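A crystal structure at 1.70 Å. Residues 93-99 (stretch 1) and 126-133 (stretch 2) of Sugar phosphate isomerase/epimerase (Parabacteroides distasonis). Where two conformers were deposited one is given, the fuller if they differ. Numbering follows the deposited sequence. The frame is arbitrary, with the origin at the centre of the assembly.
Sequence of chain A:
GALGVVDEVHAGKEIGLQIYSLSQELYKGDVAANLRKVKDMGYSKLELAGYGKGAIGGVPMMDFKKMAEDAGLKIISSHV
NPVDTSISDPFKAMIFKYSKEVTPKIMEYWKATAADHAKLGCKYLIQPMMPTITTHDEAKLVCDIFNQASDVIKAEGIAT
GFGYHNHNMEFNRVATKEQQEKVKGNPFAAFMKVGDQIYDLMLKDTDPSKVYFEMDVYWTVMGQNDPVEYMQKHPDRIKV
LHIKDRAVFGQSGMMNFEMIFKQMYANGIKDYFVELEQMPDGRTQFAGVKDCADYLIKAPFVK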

# COMPACT_ATOMS: atom_id res chain seq x y z
N ALA A 93 -14.22 14.11 3.92
CA ALA A 93 -12.95 14.56 4.47
C ALA A 93 -11.77 14.19 3.59
O ALA A 93 -10.74 14.82 3.68
CB ALA A 93 -12.74 13.98 5.88
N MSE A 94 -11.92 13.15 2.76
CA MSE A 94 -10.83 12.66 1.89
C MSE A 94 -10.47 13.69 0.82
O MSE A 94 -11.32 14.13 0.06
CB MSE A 94 -11.18 11.32 1.22
CG MSE A 94 -11.19 10.08 2.14
SE MSE A 94 -11.46 8.31 1.23
CE MSE A 94 -9.70 8.07 0.52
N ILE A 95 -9.19 14.05 0.76
CA ILE A 95 -8.69 15.05 -0.17
C ILE A 95 -8.31 14.35 -1.47
O ILE A 95 -7.33 13.64 -1.54
CB ILE A 95 -7.50 15.81 0.42
CG1 ILE A 95 -7.88 16.45 1.75
CG2 ILE A 95 -6.97 16.85 -0.61
CD1 ILE A 95 -6.71 17.06 2.54
N PHE A 96 -9.12 14.53 -2.50
CA PHE A 96 -8.86 13.95 -3.81
C PHE A 96 -8.41 14.96 -4.83
O PHE A 96 -7.62 14.64 -5.71
CB PHE A 96 -10.11 13.26 -4.38
CG PHE A 96 -10.35 11.90 -3.86
CD1 PHE A 96 -9.65 10.81 -4.37
CD2 PHE A 96 -11.29 11.69 -2.86
CE1 PHE A 96 -9.88 9.53 -3.89
CE2 PHE A 96 -11.51 10.40 -2.37
CZ PHE A 96 -10.80 9.33 -2.88
N LYS A 97 -8.94 16.17 -4.75
CA LYS A 97 -8.62 17.20 -5.72
C LYS A 97 -7.47 18.00 -5.19
O LYS A 97 -7.63 18.83 -4.30
CB LYS A 97 -9.82 18.10 -6.02
CG LYS A 97 -9.50 19.10 -7.11
N TYR A 98 -6.29 17.77 -5.74
CA TYR A 98 -5.10 18.43 -5.28
C TYR A 98 -5.09 19.79 -5.97
O TYR A 98 -5.60 19.98 -7.08
CB TYR A 98 -3.86 17.58 -5.54
CG TYR A 98 -3.64 16.44 -4.58
CD1 TYR A 98 -4.69 15.92 -3.78
CD2 TYR A 98 -2.39 15.84 -4.47
CE1 TYR A 98 -4.46 14.85 -2.92
CE2 TYR A 98 -2.15 14.80 -3.63
CZ TYR A 98 -3.19 14.31 -2.84
OH TYR A 98 -2.99 13.27 -1.99
N SER A 99 -4.57 20.77 -5.26
CA SER A 99 -4.46 22.10 -5.78
C SER A 99 -3.42 22.81 -4.97
O SER A 99 -3.04 22.33 -3.91
CB SER A 99 -5.77 22.89 -5.65
OG SER A 99 -6.11 23.06 -4.27
N ILE A 126 2.80 5.03 3.61
CA ILE A 126 2.40 4.85 2.21
C ILE A 126 0.98 5.35 1.96
O ILE A 126 0.07 5.08 2.73
CB ILE A 126 2.51 3.36 1.80
CG1 ILE A 126 3.97 2.88 1.86
CG2 ILE A 126 1.91 3.11 0.41
CD1 ILE A 126 4.26 1.38 1.70
N GLN A 127 0.81 6.14 0.89
CA GLN A 127 -0.49 6.58 0.39
C GLN A 127 -0.97 5.57 -0.65
O GLN A 127 -0.26 5.34 -1.64
CB GLN A 127 -0.41 7.96 -0.25
CG GLN A 127 -1.73 8.38 -0.83
CD GLN A 127 -1.71 9.80 -1.28
OE1 GLN A 127 -0.99 10.62 -0.70
NE2 GLN A 127 -2.50 10.11 -2.31
N PRO A 128 -2.13 4.93 -0.42
CA PRO A 128 -2.63 3.90 -1.36
C PRO A 128 -3.71 4.30 -2.35
O PRO A 128 -4.03 3.49 -3.23
CB PRO A 128 -3.20 2.86 -0.41
CG PRO A 128 -3.84 3.71 0.65
CD PRO A 128 -2.92 4.92 0.83
N MSE A 129 -4.28 5.50 -2.26
CA MSE A 129 -5.34 5.93 -3.16
C MSE A 129 -4.89 7.08 -4.07
O MSE A 129 -4.27 8.01 -3.62
CB MSE A 129 -6.60 6.38 -2.39
CG MSE A 129 -7.83 6.66 -3.27
SE MSE A 129 -8.39 4.98 -4.29
CE MSE A 129 -8.16 3.91 -2.87
N MSE A 130 -5.21 6.98 -5.36
CA MSE A 130 -4.83 7.99 -6.33
C MSE A 130 -5.69 9.25 -6.19
O MSE A 130 -6.94 9.18 -6.09
CB MSE A 130 -5.01 7.44 -7.76
CG MSE A 130 -4.23 8.23 -8.78
SE MSE A 130 -4.57 7.65 -10.60
CE MSE A 130 -6.17 8.35 -10.87
N PRO A 131 -5.03 10.45 -6.15
CA PRO A 131 -5.80 11.68 -6.29
C PRO A 131 -6.47 11.77 -7.65
O PRO A 131 -6.22 10.97 -8.54
CB PRO A 131 -4.74 12.81 -6.14
CG PRO A 131 -3.56 12.20 -5.59
CD PRO A 131 -3.59 10.72 -5.94
N THR A 132 -7.35 12.73 -7.78
CA THR A 132 -7.95 12.99 -9.08
C THR A 132 -6.88 13.44 -10.08
O THR A 132 -6.25 14.48 -9.88
CB THR A 132 -8.99 14.11 -8.95
OG1 THR A 132 -10.01 13.69 -8.04
CG2 THR A 132 -9.62 14.45 -10.31
N ILE A 133 -6.69 12.66 -11.15
CA ILE A 133 -5.74 12.98 -12.21
C ILE A 133 -6.39 12.68 -13.58
O ILE A 133 -6.67 11.50 -13.87
CB ILE A 133 -4.44 12.19 -12.11
CG1 ILE A 133 -3.73 12.45 -10.76
CG2 ILE A 133 -3.53 12.54 -13.30
CD1 ILE A 133 -2.57 11.48 -10.41
O HOH W 1 -0.31 13.39 -0.58
O HOH W 2 -5.76 16.61 -8.39

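Three residues carry most of this contact: Phe 96, Tyr 98 and Pro 131. The two chain segments meet without regular sheet pairing, and Phe 96 anchors them through both its backbone and its side chain. Its carbonyl accepts a short, nearly straight hydrogen bond from the backbone of Thr 132, with Thr 132 N to Phe 96 O at 2.8 Å and an N-H...O angle of 161°. The two backbones run close here: the CA atoms of Phe 96 and Pro 131 lie 4.5 Å apart. Pro 131 has no amide hydrogen; the donor here is the amide of the next residue, Thr 132.

The Phe 96 ring extends along the other segment. Phe 96 CE1 packs 3.6 Å from CG of Met 129, an apolar contact; the flexible, unbranched side chain of methionine, here selenomethionine, suits such a contact. The carbonyl O of Met 130 sits at the ring edge, 3.6 Å from Phe 96 CD1, where the weakly positive ring hydrogens suit an electronegative neighbour.

Tyr 98 combines two kinds of contact. CG of Pro 131 lies over one face of its ring, 3.7 Å from the ring centroid and 21° off the normal, a CH-pi arrangement; the compact proline ring lays the C-H groups of CG against the aromatic electrons. The tyrosine hydroxyl, at the far end, meets polar partners. Gln 127 NE2 donates to Tyr 98 OH at 3.2 Å, and the same NE2 donates to its own segment's Met 129 O at 3.0 Å, almost linearly. The side-chain amide nitrogen of glutamine carries two hydrogens, so it can serve both acceptors. Water 1 closes the arrangement, its O lying 3.0 Å from Tyr 98 OH and donating to Gln 127 OE1 at 2.9 Å. A second water links the backbones, accepting from Tyr 98 N and donating to Thr 132 O.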